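Local coordinates for bacterial regulatory proteins, TetR family (Nitrosomonas europaea, PDB 3NI7), which probably binds DNA through an N-terminal helix-turn-helix and regulates transcription, as other members of the TetR family do, at residues 91-96 with 173-178; 56-61 with 103-108. One frame throughout, in Å; residues are numbered along the deposited sequence.

Interaction 1: residues 91-96 with 173-178; sequences WLDALA and HTRQFL
Arg175 NH1 meets the carboxylate of Asp93 in a salt bridge that spans the gap between helix 80-96 and helix 172-187. The nitrogen lies 3.6 Å from Asp93 OD2 and 3.7 Å from Asp93 OD1, so neither oxygen is much preferred and the pair is long for an ionic contact. OD2 sits at the edge of the guanidinium, in its plane, but the planes of the two charged groups are turned 41° apart, and one nitrogen alone faces the acid. Arginine suits the place because its long chain, bent at chi3 (70°), ends with NH1 beside the aspartate, whose short side chain keeps its charge at the partly exposed margin. The Arg175 side chain also touches Met89, one turn before Asp93.

Deeper between the helices the contact is apolar and thin. Both side chains leave their helices toward each other, and Leu92 CD1 comes within 4.4 Å of Thr174 CG2. Leucine fits here because its branched end also packs on Phe160 and Trp163 of helix 149-164. Threonine offers a small methyl to Leu92, while its OG1 is hydrogen-bonded to another group and its backbone N to Asp166 OD2.

With only 112 Å² buried, the ion pair probably adds a modest, solvent-screened attraction, and helix 149-164, touched from both segments, does much of the joining.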
ATOM      1  N   TRP A  91      -5.298  16.246   4.590  1.00 77.22           N
ATOM      2  CA  TRP A  91      -6.143  15.139   4.190  1.00 75.89           C
ATOM      3  C   TRP A  91      -6.312  14.181   5.370  1.00 75.53           C
ATOM      4  O   TRP A  91      -7.424  13.751   5.673  1.00 74.92           O
ATOM      5  CB  TRP A  91      -5.476  14.420   3.025  1.00 74.84           C
ATOM      6  CG  TRP A  91      -6.321  13.544   2.263  1.00 73.18           C
ATOM      7  CD1 TRP A  91      -7.286  13.913   1.417  1.00 75.82           C
ATOM      8  CD2 TRP A  91      -6.227  12.122   2.188  1.00 72.51           C
ATOM      9  NE1 TRP A  91      -7.854  12.803   0.823  1.00 75.75           N
ATOM     10  CE2 TRP A  91      -7.223  11.688   1.288  1.00 73.47           C
ATOM     11  CE3 TRP A  91      -5.394  11.168   2.796  1.00 73.90           C
ATOM     12  CZ2 TRP A  91      -7.438  10.352   0.995  1.00 73.84           C
ATOM     13  CZ3 TRP A  91      -5.593   9.839   2.522  1.00 74.10           C
ATOM     14  CH2 TRP A  91      -6.622   9.433   1.626  1.00 75.45           C
ATOM     15  N   LEU A  92      -5.215  13.839   6.049  1.00 75.23           N
ATOM     16  CA  LEU A  92      -5.349  12.839   7.120  1.00 75.98           C
ATOM     17  C   LEU A  92      -6.024  13.385   8.365  1.00 77.82           C
ATOM     18  O   LEU A  92      -6.767  12.667   9.035  1.00 79.31           O
ATOM     19  CB  LEU A  92      -4.038  12.204   7.431  1.00 76.08           C
ATOM     20  CG  LEU A  92      -3.570  11.254   6.313  1.00 75.69           C
ATOM     21  CD1 LEU A  92      -2.035  11.199   6.284  1.00 74.19           C
ATOM     22  CD2 LEU A  92      -4.150   9.866   6.504  1.00 75.34           C
ATOM     23  N   ASP A  93      -5.824  14.667   8.629  1.00 78.62           N
ATOM     24  CA  ASP A  93      -6.531  15.332   9.698  1.00 81.40           C
ATOM     25  C   ASP A  93      -8.050  15.339   9.427  1.00 81.97           C
ATOM     26  O   ASP A  93      -8.867  15.045  10.298  1.00 82.32           O
ATOM     27  CB  ASP A  93      -5.994  16.750   9.888  1.00 83.16           C
ATOM     28  CG  ASP A  93      -4.634  16.770  10.587  1.00 86.32           C
ATOM     29  OD1 ASP A  93      -4.087  15.684  10.925  1.00 86.45           O
ATOM     30  OD2 ASP A  93      -4.099  17.883  10.790  1.00 91.30           O
ATOM     31  N   ALA A  94      -8.414  15.669   8.193  1.00 81.12           N
ATOM     32  CA  ALA A  94      -9.769  15.617   7.790  1.00 81.41           C
ATOM     33  C   ALA A  94     -10.351  14.239   8.139  1.00 81.69           C
ATOM     34  O   ALA A  94     -11.393  14.110   8.847  1.00 83.66           O
ATOM     35  CB  ALA A  94      -9.862  15.875   6.335  1.00 80.31           C
ATOM     36  N   LEU A  95      -9.684  13.202   7.662  1.00 80.06           N
ATOM     37  CA  LEU A  95     -10.157  11.837   7.936  1.00 80.40           C
ATOM     38  C   LEU A  95     -10.105  11.547   9.405  1.00 82.25           C
ATOM     39  O   LEU A  95     -10.914  10.793   9.934  1.00 83.19           O
ATOM     40  CB  LEU A  95      -9.289  10.804   7.210  1.00 79.17           C
ATOM     41  CG  LEU A  95      -9.316  10.939   5.669  1.00 77.54           C
ATOM     42  CD1 LEU A  95      -8.358   9.993   4.923  1.00 74.53           C
ATOM     43  CD2 LEU A  95     -10.720  10.737   5.180  1.00 77.01           C
ATOM     44  N   ALA A  96      -9.124  12.160  10.063  1.00 82.99           N
ATOM     45  CA  ALA A  96      -8.881  11.881  11.504  1.00 85.96           C
ATOM     46  C   ALA A  96     -10.087  12.216  12.405  1.00 88.43           C
ATOM     47  O   ALA A  96     -10.124  11.781  13.562  1.00 91.30           O
ATOM     48  CB  ALA A  96      -7.680  12.639  12.033  1.00 85.78           C
ATOM     49  N   HIS A 173       3.298  10.833  15.287  1.00 97.34           N
ATOM     50  CA  HIS A 173       4.186   9.814  14.767  1.00 97.16           C
ATOM     51  C   HIS A 173       4.113   9.822  13.244  1.00 93.34           C
ATOM     52  O   HIS A 173       5.169   9.802  12.595  1.00 94.10           O
ATOM     53  CB  HIS A 173       3.877   8.421  15.324  1.00100.01           C
ATOM     54  CG  HIS A 173       4.399   8.178  16.705  1.00106.33           C
ATOM     55  ND1 HIS A 173       3.648   7.579  17.695  1.00112.64           N
ATOM     56  CD2 HIS A 173       5.606   8.433  17.262  1.00110.77           C
ATOM     57  CE1 HIS A 173       4.364   7.484  18.804  1.00115.80           C
ATOM     58  NE2 HIS A 173       5.555   8.002  18.572  1.00115.46           N
ATOM     59  N   THR A 174       2.893   9.852  12.684  1.00 90.18           N
ATOM     60  CA  THR A 174       2.674   9.958  11.246  1.00 85.90           C
ATOM     61  C   THR A 174       3.328  11.193  10.639  1.00 84.46           C
ATOM     62  O   THR A 174       3.965  11.106   9.635  1.00 82.91           O
ATOM     63  CB  THR A 174       1.139  10.042  10.895  1.00 84.70           C
ATOM     64  OG1 THR A 174       0.431   8.873  11.371  1.00 85.04           O
ATOM     65  CG2 THR A 174       0.950  10.185   9.408  1.00 80.38           C
ATOM     66  N   ARG A 175       3.149  12.350  11.247  1.00 85.88           N
ATOM     67  CA  ARG A 175       3.701  13.609  10.734  1.00 86.44           C
ATOM     68  C   ARG A 175       5.185  13.467  10.545  1.00 86.98           C
ATOM     69  O   ARG A 175       5.712  13.763   9.467  1.00 86.38           O
ATOM     70  CB  ARG A 175       3.427  14.783  11.688  1.00 89.27           C
ATOM     71  CG  ARG A 175       1.944  14.808  12.250  1.00 93.20           C
ATOM     72  CD  ARG A 175       1.609  16.089  13.003  1.00 99.15           C
ATOM     73  NE  ARG A 175       1.523  17.200  12.065  1.00101.39           N
ATOM     74  CZ  ARG A 175       0.383  17.639  11.534  1.00105.48           C
ATOM     75  NH1 ARG A 175      -0.809  17.079  11.857  1.00105.54           N
ATOM     76  NH2 ARG A 175       0.429  18.647  10.668  1.00107.70           N
ATOM     77  N   GLN A 176       5.865  12.996  11.580  1.00 89.11           N
ATOM     78  CA  GLN A 176       7.314  12.760  11.491  1.00 90.12           C
ATOM     79  C   GLN A 176       7.662  11.714  10.453  1.00 88.20           C
ATOM     80  O   GLN A 176       8.566  11.930   9.652  1.00 88.04           O
ATOM     81  CB  GLN A 176       7.859  12.326  12.827  1.00 95.63           C
ATOM     82  CG  GLN A 176       9.360  12.588  12.961  1.00100.77           C
ATOM     83  CD  GLN A 176       9.865  12.273  14.322  1.00104.60           C
ATOM     84  OE1 GLN A 176      11.029  12.348  14.549  1.00107.65           O
ATOM     85  NE2 GLN A 176       8.960  11.923  15.242  1.00109.90           N
ATOM     86  N   PHE A 177       6.916  10.610  10.441  1.00 87.18           N
ATOM     87  CA  PHE A 177       7.136   9.523   9.467  1.00 86.11           C
ATOM     88  C   PHE A 177       7.090  10.040   8.042  1.00 83.28           C
ATOM     89  O   PHE A 177       7.965   9.747   7.246  1.00 83.67           O
ATOM     90  CB  PHE A 177       6.117   8.405   9.670  1.00 86.46           C
ATOM     91  CG  PHE A 177       6.113   7.385   8.587  1.00 87.31           C
ATOM     92  CD1 PHE A 177       5.340   7.569   7.432  1.00 87.27           C
ATOM     93  CD2 PHE A 177       6.826   6.213   8.726  1.00 90.76           C
ATOM     94  CE1 PHE A 177       5.327   6.597   6.427  1.00 88.24           C
ATOM     95  CE2 PHE A 177       6.807   5.234   7.725  1.00 92.26           C
ATOM     96  CZ  PHE A 177       6.065   5.420   6.583  1.00 90.65           C
ATOM     97  N   LEU A 178       6.070  10.822   7.741  1.00 81.25           N
ATOM     98  CA  LEU A 178       5.896  11.390   6.412  1.00 79.34           C
ATOM     99  C   LEU A 178       6.989  12.361   6.063  1.00 79.83           C
ATOM    100  O   LEU A 178       7.490  12.388   4.950  1.00 78.62           O
ATOM    101  CB  LEU A 178       4.579  12.148   6.348  1.00 78.00           C
ATOM    102  CG  LEU A 178       4.215  12.731   4.976  1.00 76.26           C
ATOM    103  CD1 LEU A 178       3.814  11.605   4.125  1.00 72.41           C
ATOM    104  CD2 LEU A 178       3.149  13.804   5.052  1.00 74.96           C
TER

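Interaction 2: residues 56-61 with 103-108; sequences DAWFDR and RQMIMS
Met105, a selenomethionine, rests its selenium beside the indole of Trp58 and so provides the main bump between helix 51-69 and helix 99-108. The SE atom of Met105 is 3.5 Å from Trp58 CD1. It lies 4.2 Å from the centroid of the five-membered ring and 43° off the ring normal, an oblique Met-aromatic contact. Beyond CG the Met105 chain runs extended, a straight, unbranched rod that meets the indole at about a right angle; this slim shape suits the notch formed by Trp58 with Phe59, the latter touching more loosely, at 4.4 Å from Phe59 CE1 to Met105 SE.

A second, blunter bump lies beside the first. Ile106 starts out along the flank of its helix, but chi1 (-67°) turns CG1 toward the phenyl ring and chi2 sets Ile106 CD1 3.6 Å from Phe59 CZ. The phenyl ring thus touches both bumps, with Ile106 at its far end. Trp58 CD1 lies above one face of the Phe59 ring, offset toward its rim. Large flat side chains suit this site, for the axes of segments 56-61 and 103-108 approach only to 11.9 Å, with 126° between their directions.

The indole is also anchored by a polar bond, from Trp58 NE1 to Thr102 OG1 on helix 99-108. Helix 7-22 covers Trp58 through Val13 and Val17, helix 80-96 packs Trp91 and Leu95 against the aromatic pair, and Ile106 leans on Phe161 of helix 149-164, which places this contact where the predicted DNA-binding region joins the rest of the all-helical chain.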
ATOM      1  N   ASP A  56     -17.314   7.306  -0.428  1.00 85.92           N
ATOM      2  CA  ASP A  56     -16.983   8.344  -1.390  1.00 85.62           C
ATOM      3  C   ASP A  56     -17.075   9.739  -0.788  1.00 83.81           C
ATOM      4  O   ASP A  56     -16.054  10.461  -0.788  1.00 81.62           O
ATOM      5  CB  ASP A  56     -17.874   8.273  -2.626  1.00 88.16           C
ATOM      6  CG  ASP A  56     -17.158   7.673  -3.789  1.00 92.38           C
ATOM      7  OD1 ASP A  56     -15.902   7.619  -3.688  1.00 94.03           O
ATOM      8  OD2 ASP A  56     -17.821   7.271  -4.802  1.00 99.75           O
ATOM      9  N   ALA A  57     -18.272  10.102  -0.278  1.00 83.80           N
ATOM     10  CA  ALA A  57     -18.465  11.448   0.297  1.00 83.37           C
ATOM     11  C   ALA A  57     -17.441  11.780   1.426  1.00 81.94           C
ATOM     12  O   ALA A  57     -16.975  12.929   1.564  1.00 81.21           O
ATOM     13  CB  ALA A  57     -19.806  11.606   0.776  1.00 84.52           C
ATOM     14  N   TRP A  58     -17.067  10.762   2.194  1.00 81.63           N
ATOM     15  CA  TRP A  58     -16.130  10.955   3.279  1.00 81.70           C
ATOM     16  C   TRP A  58     -14.740  11.356   2.730  1.00 80.61           C
ATOM     17  O   TRP A  58     -14.080  12.297   3.217  1.00 79.79           O
ATOM     18  CB  TRP A  58     -15.997   9.654   4.086  1.00 82.42           C
ATOM     19  CG  TRP A  58     -15.208   9.781   5.334  1.00 81.96           C
ATOM     20  CD1 TRP A  58     -14.109   9.087   5.664  1.00 82.35           C
ATOM     21  CD2 TRP A  58     -15.480  10.652   6.429  1.00 82.81           C
ATOM     22  NE1 TRP A  58     -13.670   9.456   6.915  1.00 82.85           N
ATOM     23  CE2 TRP A  58     -14.499  10.428   7.390  1.00 82.10           C
ATOM     24  CE3 TRP A  58     -16.478  11.593   6.689  1.00 84.94           C
ATOM     25  CZ2 TRP A  58     -14.463  11.105   8.568  1.00 85.19           C
ATOM     26  CZ3 TRP A  58     -16.449  12.270   7.857  1.00 86.25           C
ATOM     27  CH2 TRP A  58     -15.447  12.034   8.788  1.00 88.04           C
ATOM     28  N   PHE A  59     -14.295  10.601   1.735  1.00 80.33           N
ATOM     29  CA  PHE A  59     -13.014  10.865   1.121  1.00 79.33           C
ATOM     30  C   PHE A  59     -13.066  12.126   0.264  1.00 80.39           C
ATOM     31  O   PHE A  59     -12.086  12.810   0.131  1.00 80.61           O
ATOM     32  CB  PHE A  59     -12.554   9.648   0.350  1.00 79.02           C
ATOM     33  CG  PHE A  59     -12.069   8.554   1.239  1.00 79.15           C
ATOM     34  CD1 PHE A  59     -12.903   7.580   1.707  1.00 83.27           C
ATOM     35  CD2 PHE A  59     -10.780   8.509   1.631  1.00 78.34           C
ATOM     36  CE1 PHE A  59     -12.435   6.561   2.557  1.00 83.30           C
ATOM     37  CE2 PHE A  59     -10.328   7.503   2.481  1.00 80.02           C
ATOM     38  CZ  PHE A  59     -11.182   6.533   2.935  1.00 81.01           C
ATOM     39  N   ASP A  60     -14.216  12.493  -0.263  1.00 82.51           N
ATOM     40  CA  ASP A  60     -14.294  13.773  -0.949  1.00 83.96           C
ATOM     41  C   ASP A  60     -14.228  14.909   0.022  1.00 84.19           C
ATOM     42  O   ASP A  60     -13.774  16.004  -0.311  1.00 85.23           O
ATOM     43  CB  ASP A  60     -15.547  13.866  -1.771  1.00 85.77           C
ATOM     44  CG  ASP A  60     -15.359  13.260  -3.111  1.00 89.94           C
ATOM     45  OD1 ASP A  60     -14.166  13.279  -3.592  1.00 94.25           O
ATOM     46  OD2 ASP A  60     -16.358  12.775  -3.695  1.00 95.55           O
ATOM     47  N   ARG A  61     -14.696  14.672   1.232  1.00 83.92           N
ATOM     48  CA  ARG A  61     -14.664  15.749   2.191  1.00 85.07           C
ATOM     49  C   ARG A  61     -13.201  16.108   2.486  1.00 84.39           C
ATOM     50  O   ARG A  61     -12.838  17.291   2.527  1.00 86.28           O
ATOM     51  CB  ARG A  61     -15.440  15.388   3.460  1.00 85.67           C
ATOM     52  CG  ARG A  61     -15.474  16.530   4.418  1.00 87.04           C
ATOM     53  CD  ARG A  61     -16.300  16.215   5.573  1.00 88.30           C
ATOM     54  NE  ARG A  61     -17.671  16.154   5.178  1.00 89.47           N
ATOM     55  CZ  ARG A  61     -18.671  16.017   6.027  1.00 92.34           C
ATOM     56  NH1 ARG A  61     -18.417  15.921   7.330  1.00 89.79           N
ATOM     57  NH2 ARG A  61     -19.941  15.945   5.553  1.00 96.11           N
ATOM     58  N   ARG A 103     -10.649   3.722   9.128  1.00 92.68           N
ATOM     59  CA  ARG A 103      -9.942   2.462   9.058  1.00 95.71           C
ATOM     60  C   ARG A 103     -10.909   1.373   8.661  1.00 98.33           C
ATOM     61  O   ARG A 103     -10.643   0.619   7.733  1.00 99.26           O
ATOM     62  CB  ARG A 103      -9.255   2.107  10.390  1.00 99.01           C
ATOM     63  CG  ARG A 103      -8.474   0.774  10.335  1.00104.47           C
ATOM     64  CD  ARG A 103      -7.527   0.529  11.525  1.00110.19           C
ATOM     65  NE  ARG A 103      -8.202   0.587  12.824  1.00114.99           N
ATOM     66  CZ  ARG A 103      -7.994   1.511  13.770  1.00115.84           C
ATOM     67  NH1 ARG A 103      -7.129   2.513  13.604  1.00112.72           N
ATOM     68  NH2 ARG A 103      -8.669   1.438  14.910  1.00120.04           N
ATOM     69  N   GLN A 104     -12.033   1.303   9.359  1.00100.29           N
ATOM     70  CA  GLN A 104     -13.011   0.258   9.126  1.00104.01           C
ATOM     71  C   GLN A 104     -13.509   0.294   7.686  1.00102.70           C
ATOM     72  O   GLN A 104     -13.610  -0.744   7.029  1.00104.59           O
ATOM     73  CB  GLN A 104     -14.154   0.396  10.122  1.00106.23           C
ATOM     74  CG  GLN A 104     -13.734  -0.062  11.529  1.00110.18           C
ATOM     75  CD  GLN A 104     -14.844   0.102  12.590  1.00113.15           C
ATOM     76  OE1 GLN A 104     -15.560   1.107  12.605  1.00112.30           O
ATOM     77  NE2 GLN A 104     -14.987  -0.893  13.467  1.00115.75           N
HETATM   78  N   MSE A 105     -13.769   1.494   7.187  1.00 99.74           N
HETATM   79  CA  MSE A 105     -14.178   1.665   5.796  1.00 99.69           C
HETATM   80  C   MSE A 105     -13.227   1.011   4.787  1.00100.76           C
HETATM   81  O   MSE A 105     -13.681   0.415   3.784  1.00102.58           O
HETATM   82  CB  MSE A 105     -14.266   3.151   5.439  1.00 96.11           C
HETATM   83  CG  MSE A 105     -15.461   3.875   6.033  1.00 98.62           C
HETATM   84 SE   MSE A 105     -15.427   5.832   5.734  1.00105.07          SE
HETATM   85  CE  MSE A 105     -17.310   6.185   6.178  1.00 99.72           C
ATOM     86  N   ILE A 106     -11.923   1.131   5.066  1.00100.13           N
ATOM     87  CA  ILE A 106     -10.888   0.648   4.180  1.00101.22           C
ATOM     88  C   ILE A 106     -10.715  -0.858   4.369  1.00107.89           C
ATOM     89  O   ILE A 106     -10.736  -1.604   3.393  1.00110.17           O
ATOM     90  CB  ILE A 106      -9.556   1.391   4.388  1.00 98.35           C
ATOM     91  CG1 ILE A 106      -9.689   2.857   3.963  1.00 93.76           C
ATOM     92  CG2 ILE A 106      -8.457   0.753   3.596  1.00 98.27           C
ATOM     93  CD1 ILE A 106     -10.265   3.050   2.570  1.00 93.04           C
HETATM   94  N   MSE A 107     -10.573  -1.323   5.609  1.00112.24           N
HETATM   95  CA  MSE A 107     -10.509  -2.777   5.851  1.00120.09           C
HETATM   96  C   MSE A 107     -11.673  -3.441   5.153  1.00122.62           C
HETATM   97  O   MSE A 107     -11.530  -4.522   4.608  1.00127.22           O
HETATM   98  CB  MSE A 107     -10.546  -3.155   7.348  1.00124.63           C
HETATM   99  CG  MSE A 107      -9.321  -2.733   8.183  1.00128.83           C
HETATM  100 SE   MSE A 107      -7.664  -2.707   7.024  1.00145.51          SE
HETATM  101  CE  MSE A 107      -6.147  -2.489   8.346  1.00140.21           C
ATOM    102  N   SER A 108     -12.771  -2.709   5.110  1.00120.02           N
ATOM    103  CA  SER A 108     -14.028  -3.188   4.601  1.00122.78           C
ATOM    104  C   SER A 108     -13.924  -3.703   3.195  1.00124.44           C
ATOM    105  O   SER A 108     -14.390  -4.782   2.903  1.00129.17           O
ATOM    106  CB  SER A 108     -14.984  -2.022   4.573  1.00118.80           C
ATOM    107  OG  SER A 108     -16.233  -2.465   4.089  1.00121.24           O
TER

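Interactions 1 and 2 have their centres about 15 Å apart and meet through helix 80-96. Residues 91-96 offer Leu92 and Asp93 to helix 172-187, while Trp91 and Leu95 of the same segment pack against residues 56-61: Leu95 CD2 lies 3.7 Å from Trp58 NE1, and Trp91 CZ2 lies 3.9 Å from Phe59 CD2. Helix 149-164 is a further common neighbour, touching Leu92 in one contact and Ile106 in the other. Interaction 2, the more buried of the two, adjoins the predicted helix-turn-helix region; interaction 1 includes helix 172-187, the last modelled helix. Helix 80-96 joins the two, using different residues for each.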